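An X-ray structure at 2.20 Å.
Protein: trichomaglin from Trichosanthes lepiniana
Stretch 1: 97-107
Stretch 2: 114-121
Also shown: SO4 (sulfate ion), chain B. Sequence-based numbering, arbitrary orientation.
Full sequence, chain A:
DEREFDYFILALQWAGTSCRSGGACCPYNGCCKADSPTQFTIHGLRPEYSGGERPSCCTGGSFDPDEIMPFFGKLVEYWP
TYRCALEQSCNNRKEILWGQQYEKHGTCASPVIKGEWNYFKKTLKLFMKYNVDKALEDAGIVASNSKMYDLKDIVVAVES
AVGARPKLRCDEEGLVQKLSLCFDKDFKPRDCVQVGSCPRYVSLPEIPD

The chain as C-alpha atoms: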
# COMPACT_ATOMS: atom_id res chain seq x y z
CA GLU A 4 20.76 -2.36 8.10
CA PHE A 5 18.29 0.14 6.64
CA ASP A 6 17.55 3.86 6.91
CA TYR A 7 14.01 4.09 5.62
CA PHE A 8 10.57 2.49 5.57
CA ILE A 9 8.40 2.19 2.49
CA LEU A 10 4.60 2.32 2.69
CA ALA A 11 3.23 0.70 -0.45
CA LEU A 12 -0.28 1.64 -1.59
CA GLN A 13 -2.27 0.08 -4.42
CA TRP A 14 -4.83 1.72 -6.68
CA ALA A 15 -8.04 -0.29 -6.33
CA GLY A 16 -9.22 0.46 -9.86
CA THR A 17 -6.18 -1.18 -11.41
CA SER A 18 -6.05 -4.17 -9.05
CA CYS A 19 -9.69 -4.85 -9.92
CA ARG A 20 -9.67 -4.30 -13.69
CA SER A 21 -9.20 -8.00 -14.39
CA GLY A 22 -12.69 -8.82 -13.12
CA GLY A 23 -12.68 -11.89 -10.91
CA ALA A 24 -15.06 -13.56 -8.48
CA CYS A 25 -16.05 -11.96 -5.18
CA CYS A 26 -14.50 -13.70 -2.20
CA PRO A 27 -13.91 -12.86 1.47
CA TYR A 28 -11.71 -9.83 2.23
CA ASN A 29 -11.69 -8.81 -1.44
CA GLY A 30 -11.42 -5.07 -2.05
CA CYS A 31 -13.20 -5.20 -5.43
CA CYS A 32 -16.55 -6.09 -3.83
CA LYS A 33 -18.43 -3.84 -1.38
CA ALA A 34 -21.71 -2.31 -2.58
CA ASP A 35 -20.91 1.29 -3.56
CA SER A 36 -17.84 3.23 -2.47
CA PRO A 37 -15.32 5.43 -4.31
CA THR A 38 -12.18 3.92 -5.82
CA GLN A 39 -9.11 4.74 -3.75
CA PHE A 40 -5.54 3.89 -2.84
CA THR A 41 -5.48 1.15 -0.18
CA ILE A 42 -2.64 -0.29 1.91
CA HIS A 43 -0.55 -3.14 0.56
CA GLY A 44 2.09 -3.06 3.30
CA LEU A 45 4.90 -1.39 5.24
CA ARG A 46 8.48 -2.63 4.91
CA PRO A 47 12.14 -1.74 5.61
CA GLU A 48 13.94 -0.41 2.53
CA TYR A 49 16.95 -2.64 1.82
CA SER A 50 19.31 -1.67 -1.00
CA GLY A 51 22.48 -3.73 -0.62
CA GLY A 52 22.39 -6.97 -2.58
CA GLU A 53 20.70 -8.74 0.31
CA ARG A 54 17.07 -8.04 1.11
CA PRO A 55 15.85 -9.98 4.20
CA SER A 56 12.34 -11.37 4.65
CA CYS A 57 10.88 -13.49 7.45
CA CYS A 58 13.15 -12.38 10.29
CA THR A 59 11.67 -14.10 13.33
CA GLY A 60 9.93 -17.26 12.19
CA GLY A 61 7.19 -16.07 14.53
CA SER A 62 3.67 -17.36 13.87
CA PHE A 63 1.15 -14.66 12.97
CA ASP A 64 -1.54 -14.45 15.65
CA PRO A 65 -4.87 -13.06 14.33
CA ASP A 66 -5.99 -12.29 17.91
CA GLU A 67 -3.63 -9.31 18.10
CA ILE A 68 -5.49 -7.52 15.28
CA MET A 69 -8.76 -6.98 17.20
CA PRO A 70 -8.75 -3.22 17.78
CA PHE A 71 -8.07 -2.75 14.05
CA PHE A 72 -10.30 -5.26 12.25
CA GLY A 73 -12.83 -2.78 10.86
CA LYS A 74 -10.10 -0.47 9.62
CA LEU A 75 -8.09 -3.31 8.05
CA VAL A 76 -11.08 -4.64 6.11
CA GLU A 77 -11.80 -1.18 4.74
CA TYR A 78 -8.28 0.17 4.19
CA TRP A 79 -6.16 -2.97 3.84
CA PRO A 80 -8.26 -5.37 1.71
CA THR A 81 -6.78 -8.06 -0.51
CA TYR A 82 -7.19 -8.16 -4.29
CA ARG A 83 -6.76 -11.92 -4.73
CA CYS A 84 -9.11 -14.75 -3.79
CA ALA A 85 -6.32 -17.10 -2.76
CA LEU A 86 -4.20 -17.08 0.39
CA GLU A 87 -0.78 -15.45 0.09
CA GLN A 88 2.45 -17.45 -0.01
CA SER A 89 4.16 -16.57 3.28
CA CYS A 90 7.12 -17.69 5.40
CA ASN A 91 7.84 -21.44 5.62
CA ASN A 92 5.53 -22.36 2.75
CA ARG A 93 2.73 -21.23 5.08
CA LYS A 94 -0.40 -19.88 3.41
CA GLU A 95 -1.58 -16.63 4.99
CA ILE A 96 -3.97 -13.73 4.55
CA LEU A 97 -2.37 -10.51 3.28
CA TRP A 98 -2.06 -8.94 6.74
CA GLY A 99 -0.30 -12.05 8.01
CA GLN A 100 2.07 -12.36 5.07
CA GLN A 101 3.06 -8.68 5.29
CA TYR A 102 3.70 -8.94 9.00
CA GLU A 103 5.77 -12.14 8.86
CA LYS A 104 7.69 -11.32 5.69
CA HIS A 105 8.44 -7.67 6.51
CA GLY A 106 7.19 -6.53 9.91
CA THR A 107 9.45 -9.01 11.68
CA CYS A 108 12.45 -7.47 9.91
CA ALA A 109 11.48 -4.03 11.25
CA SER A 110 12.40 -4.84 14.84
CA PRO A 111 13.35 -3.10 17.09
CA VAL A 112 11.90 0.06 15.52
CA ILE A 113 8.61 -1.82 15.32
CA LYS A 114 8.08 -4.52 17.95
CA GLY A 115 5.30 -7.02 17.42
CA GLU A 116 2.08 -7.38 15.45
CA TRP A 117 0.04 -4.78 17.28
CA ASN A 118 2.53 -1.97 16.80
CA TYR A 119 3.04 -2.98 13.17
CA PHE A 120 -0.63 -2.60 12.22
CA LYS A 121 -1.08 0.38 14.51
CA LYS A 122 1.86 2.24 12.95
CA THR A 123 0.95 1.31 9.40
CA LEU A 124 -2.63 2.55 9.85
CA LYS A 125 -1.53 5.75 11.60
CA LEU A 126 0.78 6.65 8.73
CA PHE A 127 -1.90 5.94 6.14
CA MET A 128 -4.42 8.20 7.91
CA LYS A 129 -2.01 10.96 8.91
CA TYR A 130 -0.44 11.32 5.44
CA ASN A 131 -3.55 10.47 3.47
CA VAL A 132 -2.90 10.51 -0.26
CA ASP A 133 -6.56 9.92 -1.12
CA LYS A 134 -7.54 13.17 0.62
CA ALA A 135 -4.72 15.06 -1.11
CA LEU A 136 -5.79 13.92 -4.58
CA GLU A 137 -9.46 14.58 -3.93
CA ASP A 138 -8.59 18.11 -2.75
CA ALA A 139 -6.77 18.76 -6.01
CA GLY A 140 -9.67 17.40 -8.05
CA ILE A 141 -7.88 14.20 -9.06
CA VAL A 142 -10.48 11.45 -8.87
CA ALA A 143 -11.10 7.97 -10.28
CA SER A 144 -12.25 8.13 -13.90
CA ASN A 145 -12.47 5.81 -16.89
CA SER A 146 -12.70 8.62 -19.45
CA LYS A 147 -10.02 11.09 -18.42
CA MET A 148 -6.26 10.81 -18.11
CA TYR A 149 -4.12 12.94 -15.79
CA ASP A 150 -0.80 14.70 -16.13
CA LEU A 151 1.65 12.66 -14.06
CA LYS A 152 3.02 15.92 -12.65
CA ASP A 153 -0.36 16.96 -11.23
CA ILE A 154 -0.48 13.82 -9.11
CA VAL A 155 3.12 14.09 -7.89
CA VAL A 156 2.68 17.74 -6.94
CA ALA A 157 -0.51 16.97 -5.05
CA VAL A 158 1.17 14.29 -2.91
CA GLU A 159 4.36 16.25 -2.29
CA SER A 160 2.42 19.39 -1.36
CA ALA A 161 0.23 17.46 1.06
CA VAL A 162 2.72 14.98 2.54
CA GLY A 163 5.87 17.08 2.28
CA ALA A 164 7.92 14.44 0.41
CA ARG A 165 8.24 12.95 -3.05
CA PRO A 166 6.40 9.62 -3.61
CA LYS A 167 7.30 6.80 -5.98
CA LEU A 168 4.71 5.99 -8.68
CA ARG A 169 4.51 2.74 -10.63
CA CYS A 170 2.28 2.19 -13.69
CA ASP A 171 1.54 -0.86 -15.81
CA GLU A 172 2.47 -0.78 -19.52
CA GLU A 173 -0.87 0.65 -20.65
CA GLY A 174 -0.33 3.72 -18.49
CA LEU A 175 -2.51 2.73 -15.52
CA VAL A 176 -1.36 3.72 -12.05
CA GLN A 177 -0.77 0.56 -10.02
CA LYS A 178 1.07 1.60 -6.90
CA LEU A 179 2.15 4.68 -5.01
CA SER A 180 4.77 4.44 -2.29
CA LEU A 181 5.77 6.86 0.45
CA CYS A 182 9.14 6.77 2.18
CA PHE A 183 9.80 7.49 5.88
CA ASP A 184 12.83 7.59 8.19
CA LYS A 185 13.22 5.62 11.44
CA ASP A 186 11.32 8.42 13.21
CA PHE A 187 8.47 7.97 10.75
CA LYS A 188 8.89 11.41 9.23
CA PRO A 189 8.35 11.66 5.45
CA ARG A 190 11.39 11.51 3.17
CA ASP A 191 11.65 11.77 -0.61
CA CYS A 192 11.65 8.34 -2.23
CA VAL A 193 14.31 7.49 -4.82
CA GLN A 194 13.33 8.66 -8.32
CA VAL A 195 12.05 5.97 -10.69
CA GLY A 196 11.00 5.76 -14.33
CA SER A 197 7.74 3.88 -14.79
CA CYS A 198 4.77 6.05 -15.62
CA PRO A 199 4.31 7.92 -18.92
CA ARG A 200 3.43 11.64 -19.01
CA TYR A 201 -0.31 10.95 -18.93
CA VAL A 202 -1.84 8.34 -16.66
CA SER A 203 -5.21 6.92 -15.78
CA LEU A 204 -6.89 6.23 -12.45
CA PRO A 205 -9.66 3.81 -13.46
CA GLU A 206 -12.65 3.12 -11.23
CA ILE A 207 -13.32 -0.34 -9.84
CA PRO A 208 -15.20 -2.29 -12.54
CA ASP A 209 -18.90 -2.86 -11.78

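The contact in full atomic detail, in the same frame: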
# COMPACT_ATOMS: atom_id res chain seq x y z
N LEU A 97 -3.23 -11.66 3.52
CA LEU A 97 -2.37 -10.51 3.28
C LEU A 97 -1.74 -9.91 4.54
O LEU A 97 -0.52 -9.80 4.63
CB LEU A 97 -3.13 -9.43 2.52
CG LEU A 97 -2.34 -8.18 2.14
CD1 LEU A 97 -1.23 -8.54 1.15
CD2 LEU A 97 -3.29 -7.15 1.53
N TRP A 98 -2.57 -9.54 5.51
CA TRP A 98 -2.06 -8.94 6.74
C TRP A 98 -1.00 -9.81 7.41
O TRP A 98 0.01 -9.31 7.91
CB TRP A 98 -3.20 -8.70 7.74
CG TRP A 98 -4.42 -8.07 7.14
CD1 TRP A 98 -4.46 -7.17 6.11
CD2 TRP A 98 -5.77 -8.30 7.53
NE1 TRP A 98 -5.76 -6.84 5.82
CE2 TRP A 98 -6.59 -7.52 6.68
CE3 TRP A 98 -6.38 -9.09 8.51
CZ2 TRP A 98 -7.98 -7.50 6.78
CZ3 TRP A 98 -7.77 -9.08 8.61
CH2 TRP A 98 -8.56 -8.29 7.75
N GLY A 99 -1.24 -11.12 7.41
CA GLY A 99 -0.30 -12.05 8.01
C GLY A 99 1.00 -12.12 7.24
O GLY A 99 2.08 -12.04 7.83
N GLN A 100 0.89 -12.28 5.92
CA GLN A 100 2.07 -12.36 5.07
C GLN A 100 2.94 -11.11 5.20
O GLN A 100 4.16 -11.22 5.32
CB GLN A 100 1.67 -12.53 3.62
CG GLN A 100 2.86 -12.53 2.69
CD GLN A 100 2.58 -11.81 1.39
OE1 GLN A 100 2.10 -10.67 1.40
NE2 GLN A 100 2.86 -12.45 0.27
N GLN A 101 2.31 -9.94 5.18
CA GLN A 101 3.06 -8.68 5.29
C GLN A 101 3.77 -8.60 6.62
O GLN A 101 4.93 -8.18 6.68
CB GLN A 101 2.14 -7.48 5.11
CG GLN A 101 1.68 -7.28 3.69
CD GLN A 101 2.85 -7.04 2.75
OE1 GLN A 101 3.62 -6.10 2.93
NE2 GLN A 101 2.99 -7.90 1.75
N TYR A 102 3.08 -8.99 7.68
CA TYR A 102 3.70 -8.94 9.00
C TYR A 102 4.89 -9.90 9.14
O TYR A 102 5.95 -9.50 9.63
CB TYR A 102 2.69 -9.29 10.09
CG TYR A 102 3.38 -9.40 11.43
CD1 TYR A 102 3.92 -8.27 12.04
CD2 TYR A 102 3.59 -10.64 12.04
CE1 TYR A 102 4.65 -8.36 13.21
CE2 TYR A 102 4.33 -10.75 13.22
CZ TYR A 102 4.86 -9.60 13.80
OH TYR A 102 5.60 -9.67 14.96
N GLU A 103 4.70 -11.15 8.74
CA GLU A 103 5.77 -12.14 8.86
C GLU A 103 6.95 -11.87 7.92
O GLU A 103 8.11 -11.94 8.33
CB GLU A 103 5.22 -13.55 8.59
CG GLU A 103 4.14 -14.02 9.55
CD GLU A 103 3.77 -15.49 9.33
OE1 GLU A 103 3.66 -15.91 8.15
OE2 GLU A 103 3.59 -16.23 10.32
N LYS A 104 6.65 -11.57 6.67
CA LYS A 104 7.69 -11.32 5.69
C LYS A 104 8.45 -10.01 5.88
O LYS A 104 9.66 -9.96 5.64
CB LYS A 104 7.08 -11.36 4.29
CG LYS A 104 8.10 -11.45 3.17
CD LYS A 104 7.42 -11.52 1.81
CE LYS A 104 8.43 -11.54 0.68
NZ LYS A 104 7.76 -11.49 -0.65
N HIS A 105 7.78 -8.96 6.35
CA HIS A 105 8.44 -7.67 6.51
C HIS A 105 8.43 -7.06 7.91
O HIS A 105 9.45 -6.53 8.36
CB HIS A 105 7.82 -6.66 5.54
CG HIS A 105 7.81 -7.12 4.11
ND1 HIS A 105 8.96 -7.45 3.43
CD2 HIS A 105 6.79 -7.29 3.24
CE1 HIS A 105 8.65 -7.81 2.20
NE2 HIS A 105 7.34 -7.72 2.06
N GLY A 106 7.29 -7.11 8.58
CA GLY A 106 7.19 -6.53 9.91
C GLY A 106 8.19 -7.08 10.90
O GLY A 106 8.68 -6.36 11.77
N THR A 107 8.50 -8.37 10.78
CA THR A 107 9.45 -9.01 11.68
C THR A 107 10.85 -8.44 11.48
O THR A 107 11.64 -8.35 12.43
CB THR A 107 9.48 -10.54 11.46
OG1 THR A 107 9.78 -10.82 10.09
CG2 THR A 107 8.12 -11.14 11.80
N LYS A 114 8.04 -3.27 17.19
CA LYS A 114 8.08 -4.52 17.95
C LYS A 114 6.73 -5.20 18.07
O LYS A 114 5.87 -4.75 18.82
CB LYS A 114 8.64 -4.27 19.35
CG LYS A 114 10.06 -3.74 19.38
CD LYS A 114 10.55 -3.56 20.82
CE LYS A 114 11.95 -2.97 20.87
NZ LYS A 114 12.46 -2.88 22.27
N GLY A 115 6.54 -6.29 17.34
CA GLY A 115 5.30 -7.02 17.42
C GLY A 115 4.17 -6.62 16.49
O GLY A 115 4.14 -5.50 15.96
N GLU A 116 3.25 -7.55 16.31
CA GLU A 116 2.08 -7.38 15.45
C GLU A 116 1.31 -6.10 15.69
O GLU A 116 1.13 -5.29 14.78
CB GLU A 116 1.12 -8.54 15.62
CG GLU A 116 1.49 -9.77 14.86
CD GLU A 116 0.45 -10.85 15.01
OE1 GLU A 116 -0.73 -10.58 14.70
OE2 GLU A 116 0.81 -11.96 15.43
N TRP A 117 0.83 -5.94 16.91
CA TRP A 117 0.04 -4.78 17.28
C TRP A 117 0.61 -3.46 16.79
O TRP A 117 -0.06 -2.71 16.08
CB TRP A 117 -0.11 -4.72 18.80
CG TRP A 117 -1.27 -3.88 19.20
CD1 TRP A 117 -2.59 -4.19 19.05
CD2 TRP A 117 -1.22 -2.58 19.78
NE1 TRP A 117 -3.36 -3.15 19.50
CE2 TRP A 117 -2.55 -2.15 19.95
CE3 TRP A 117 -0.17 -1.72 20.17
CZ2 TRP A 117 -2.87 -0.90 20.50
CZ3 TRP A 117 -0.50 -0.48 20.71
CH2 TRP A 117 -1.84 -0.08 20.88
N ASN A 118 1.85 -3.19 17.18
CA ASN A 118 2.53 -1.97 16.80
C ASN A 118 2.71 -1.86 15.29
O ASN A 118 2.69 -0.76 14.74
CB ASN A 118 3.89 -1.92 17.51
CG ASN A 118 4.61 -0.60 17.30
OD1 ASN A 118 4.04 0.47 17.49
ND2 ASN A 118 5.88 -0.68 16.92
N TYR A 119 2.88 -2.99 14.61
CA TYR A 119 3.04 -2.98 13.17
C TYR A 119 1.77 -2.46 12.49
O TYR A 119 1.83 -1.54 11.68
CB TYR A 119 3.36 -4.39 12.66
CG TYR A 119 3.52 -4.48 11.16
CD1 TYR A 119 4.58 -3.85 10.50
CD2 TYR A 119 2.60 -5.20 10.39
CE1 TYR A 119 4.72 -3.94 9.11
CE2 TYR A 119 2.73 -5.30 9.02
CZ TYR A 119 3.79 -4.67 8.38
OH TYR A 119 3.90 -4.80 7.01
N PHE A 120 0.62 -3.05 12.82
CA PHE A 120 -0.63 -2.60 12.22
C PHE A 120 -1.01 -1.21 12.69
O PHE A 120 -1.51 -0.41 11.91
CB PHE A 120 -1.75 -3.60 12.53
CG PHE A 120 -1.52 -4.94 11.90
CD1 PHE A 120 -1.47 -5.07 10.52
CD2 PHE A 120 -1.28 -6.06 12.68
CE1 PHE A 120 -1.18 -6.29 9.92
CE2 PHE A 120 -0.98 -7.29 12.10
CZ PHE A 120 -0.93 -7.41 10.71
N LYS A 121 -0.77 -0.93 13.96
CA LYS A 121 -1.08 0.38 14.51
C LYS A 121 -0.30 1.47 13.78
O LYS A 121 -0.86 2.48 13.36
CB LYS A 121 -0.73 0.43 15.99
CG LYS A 121 -0.96 1.79 16.62
CD LYS A 121 -0.55 1.76 18.09
CE LYS A 121 -0.83 3.10 18.76
NZ LYS A 121 -0.45 3.08 20.20
S SO4 B . 5.41 -8.13 -1.09
O1 SO4 B . 6.20 -8.87 -2.09
O2 SO4 B . 5.68 -8.70 0.24
O3 SO4 B . 3.98 -8.25 -1.41
O4 SO4 B . 5.79 -6.70 -1.11

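Two helices cross steeply here, their N-to-C directions 107° apart, and pack through aromatic side chains. No hydrogen bond joins the two stretches; the contact rests on shape and buries 369 Å² in all.

Y102 is the central bump. Its CA-to-CB bond points sideways, but chi1 in t brings the ring nearer the second helix, into a hollow lined by G115, E116 and Y119. The aliphatic part of E116 covers one ring face: E116 CG lies 3.5 Å from the ring centroid, almost along the normal. The carboxylate can still bond elsewhere in the structure. At the far end, Y102 OH reaches G115 CA at 3.6 Å. G115 is the N-cap, and its backbone angles call for glycine.

Y119 points toward the first helix. The edge of Y102 meets its face, with Y102 CD1 3.7 Å from Y119 CD2. G106 supplies the matching hollow: G106 CA sits over the Y119 ring, 3.7 Å from Y119 CE1. A CB at G106 would crowd Y119 CD1 and clash with Y102 CD1. The Y119 hydroxyl extends to Q101, with Y119 OH 3.7 Å from Q101 CB.

F120 fills the remaining space beside W98 and Y102. F120 CE1 is 3.8 Å from W98 CB, and F120 CZ is 4.1 Å from Y102 CB.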